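Local coordinates for N-acetyl-L-2,4-diaminobutyric acid deacetylase (Ruegeria pomeroyi, PDB 6TWL), which probably removes the acetyl group from N-acetyl-L-2,4-diaminobutyric acid in ectoine breakdown, acting as a zinc-dependent hydrolase, at residues A[250-254]-A[255-259]. Numbering follows the deposited sequence.
Sequences LTMPD and DDCFV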
ATOM      1  N   LEU A 250      14.972   2.585  -7.755  1.00 87.96           N
ATOM      2  CA  LEU A 250      15.010   3.968  -7.309  1.00 84.38           C
ATOM      3  C   LEU A 250      15.172   4.030  -5.799  1.00 80.41           C
ATOM      4  O   LEU A 250      14.771   3.116  -5.073  1.00 83.41           O
ATOM      5  CB  LEU A 250      13.738   4.721  -7.711  1.00 82.72           C
ATOM      6  CG  LEU A 250      13.354   4.657  -9.188  1.00 84.00           C
ATOM      7  CD1 LEU A 250      11.879   4.957  -9.353  1.00 85.12           C
ATOM      8  CD2 LEU A 250      14.199   5.628  -9.998  1.00 85.62           C
ATOM      9  N   THR A 251      15.773   5.123  -5.339  1.00 75.68           N
ATOM     10  CA  THR A 251      15.902   5.428  -3.924  1.00 78.27           C
ATOM     11  C   THR A 251      15.493   6.874  -3.693  1.00 76.56           C
ATOM     12  O   THR A 251      15.625   7.723  -4.579  1.00 78.24           O
ATOM     13  CB  THR A 251      17.341   5.215  -3.414  1.00 84.57           C
ATOM     14  OG1 THR A 251      18.197   6.226  -3.959  1.00 92.46           O
ATOM     15  CG2 THR A 251      17.868   3.841  -3.811  1.00 83.32           C
ATOM     16  N   MET A 252      14.982   7.146  -2.491  1.00 81.97           N
ATOM     17  CA  MET A 252      14.672   8.499  -2.035  1.00 86.98           C
ATOM     18  C   MET A 252      15.545   8.765  -0.815  1.00 86.81           C
ATOM     19  O   MET A 252      15.085   8.650   0.332  1.00 86.13           O
ATOM     20  CB  MET A 252      13.189   8.662  -1.709  1.00 85.96           C
ATOM     21  CG  MET A 252      12.277   8.737  -2.922  1.00 92.18           C
ATOM     22  SD  MET A 252      10.634   8.123  -2.520  1.00 90.90           S
ATOM     23  CE  MET A 252      10.424   8.819  -0.887  1.00 97.51           C
ATOM     24  N   PRO A 253      16.813   9.128  -1.023  1.00 89.88           N
ATOM     25  CA  PRO A 253      17.777   9.171   0.081  1.00 88.99           C
ATOM     26  C   PRO A 253      17.803  10.463   0.881  1.00 89.52           C
ATOM     27  O   PRO A 253      18.486  10.511   1.914  1.00 87.83           O
ATOM     28  CB  PRO A 253      19.113   8.980  -0.649  1.00 90.98           C
ATOM     29  CG  PRO A 253      18.894   9.651  -1.971  1.00 88.72           C
ATOM     30  CD  PRO A 253      17.436   9.456  -2.316  1.00 88.84           C
ATOM     31  N   ASP A 254      17.083  11.496   0.451  1.00 90.14           N
ATOM     32  CA  ASP A 254      17.264  12.828   1.003  1.00 95.94           C
ATOM     33  C   ASP A 254      15.931  13.560   0.983  1.00 96.43           C
ATOM     34  O   ASP A 254      15.037  13.237   0.196  1.00 94.44           O
ATOM     35  CB  ASP A 254      18.320  13.604   0.200  1.00101.56           C
ATOM     36  CG  ASP A 254      19.052  14.639   1.031  1.00104.23           C
ATOM     37  OD1 ASP A 254      18.393  15.557   1.559  1.00103.52           O
ATOM     38  OD2 ASP A 254      20.291  14.536   1.143  1.00103.81           O
ATOM     39  N   ASP A 255      15.802  14.556   1.863  1.00 99.65           N
ATOM     40  CA  ASP A 255      14.649  15.445   1.787  1.00 99.16           C
ATOM     41  C   ASP A 255      14.681  16.310   0.537  1.00 95.14           C
ATOM     42  O   ASP A 255      13.665  16.925   0.199  1.00100.75           O
ATOM     43  CB  ASP A 255      14.571  16.329   3.032  1.00101.00           C
ATOM     44  CG  ASP A 255      13.603  15.790   4.066  1.00102.33           C
ATOM     45  OD1 ASP A 255      13.222  14.605   3.958  1.00102.77           O
ATOM     46  OD2 ASP A 255      13.218  16.549   4.980  1.00103.16           O
ATOM     47  N   ASP A 256      15.824  16.366  -0.147  1.00 89.02           N
ATOM     48  CA  ASP A 256      15.984  17.036  -1.430  1.00 90.01           C
ATOM     49  C   ASP A 256      15.256  16.322  -2.566  1.00 81.28           C
ATOM     50  O   ASP A 256      15.281  16.815  -3.699  1.00 79.84           O
ATOM     51  CB  ASP A 256      17.472  17.156  -1.757  1.00 90.31           C
ATOM     52  CG  ASP A 256      18.092  18.431  -1.233  1.00 96.51           C
ATOM     53  OD1 ASP A 256      17.344  19.346  -0.832  1.00 99.06           O
ATOM     54  OD2 ASP A 256      19.338  18.515  -1.229  1.00 97.35           O
ATOM     55  N   CYS A 257      14.629  15.175  -2.299  1.00 76.20           N
ATOM     56  CA  CYS A 257      13.782  14.511  -3.280  1.00 71.09           C
ATOM     57  C   CYS A 257      12.383  15.106  -3.332  1.00 70.97           C
ATOM     58  O   CYS A 257      11.638  14.822  -4.276  1.00 69.56           O
ATOM     59  CB  CYS A 257      13.681  13.016  -2.962  1.00 69.42           C
ATOM     60  SG  CYS A 257      15.188  12.057  -3.280  1.00 76.07           S
ATOM     61  N   PHE A 258      12.018  15.922  -2.349  1.00 72.26           N
ATOM     62  CA  PHE A 258      10.665  16.430  -2.188  1.00 72.72           C
ATOM     63  C   PHE A 258      10.647  17.932  -2.425  1.00 71.38           C
ATOM     64  O   PHE A 258      11.515  18.655  -1.924  1.00 68.95           O
ATOM     65  CB  PHE A 258      10.128  16.120  -0.789  1.00 67.16           C
ATOM     66  CG  PHE A 258      10.168  14.664  -0.438  1.00 68.66           C
ATOM     67  CD1 PHE A 258      11.335  14.075   0.017  1.00 80.81           C
ATOM     68  CD2 PHE A 258       9.037  13.883  -0.569  1.00 70.28           C
ATOM     69  CE1 PHE A 258      11.368  12.735   0.338  1.00 79.71           C
ATOM     70  CE2 PHE A 258       9.067  12.545  -0.249  1.00 72.61           C
ATOM     71  CZ  PHE A 258      10.230  11.974   0.209  1.00 69.88           C
ATOM     72  N   VAL A 259       9.657  18.393  -3.181  1.00 65.00           N
ATOM     73  CA  VAL A 259       9.453  19.811  -3.448  1.00 65.87           C
ATOM     74  C   VAL A 259       8.039  20.161  -3.012  1.00 66.61           C
ATOM     75  O   VAL A 259       7.067  19.601  -3.532  1.00 64.81           O
ATOM     76  CB  VAL A 259       9.676  20.154  -4.928  1.00 67.69           C
ATOM     77  CG1 VAL A 259       9.206  21.571  -5.218  1.00 67.37           C
ATOM     78  CG2 VAL A 259      11.141  19.986  -5.293  1.00 67.19           C
TER
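A local turn contact, in which Asp254 closes an Asx turn on Asp256 and starts one turn of 3-10 helix, links two sheets of the protein. The chain runs on from strand 248-251, at the margin of the large mixed sheet, through Met252 and Pro253 into the turn, and strand 258-260 leaves it to pair with strand 321-326. With CG swung away from its own backbone N and beside its carbonyl carbon (chi1 -151°), Asp254 reaches forward with OD1 to the backbone N of Asp256, which meets it on its anti side at 3.2 Å. The main chain adds a type I turn: Cys257 N donates to Asp254 O at 3.2 Å. A second such turn overlaps it, with Phe258 N bound to Asp255 O. Asp254 OD1 and Asp256 OD2 lie 4.2 Å apart, a like-charge approach that is probably eased by the salt bridge from Asp256 OD1 to Arg302. On the inner side of the loop, the buried Cys257 sets SG against Pro253 CD at 3.6 Å. Met252, whose side chain is about 8 Å from that of Glu209, a zinc-binding residue though no zinc is bound here, also packs on Ile308. Bent at its thioether (chi3 40°), its chain crosses Phe258 at about a right angle and presses methyl CE obliquely on ring atom CZ, a tight 3.3 Å. Asp254 O lies at the edge of the Phe258 ring, near its plane, 3.7 Å from CE1.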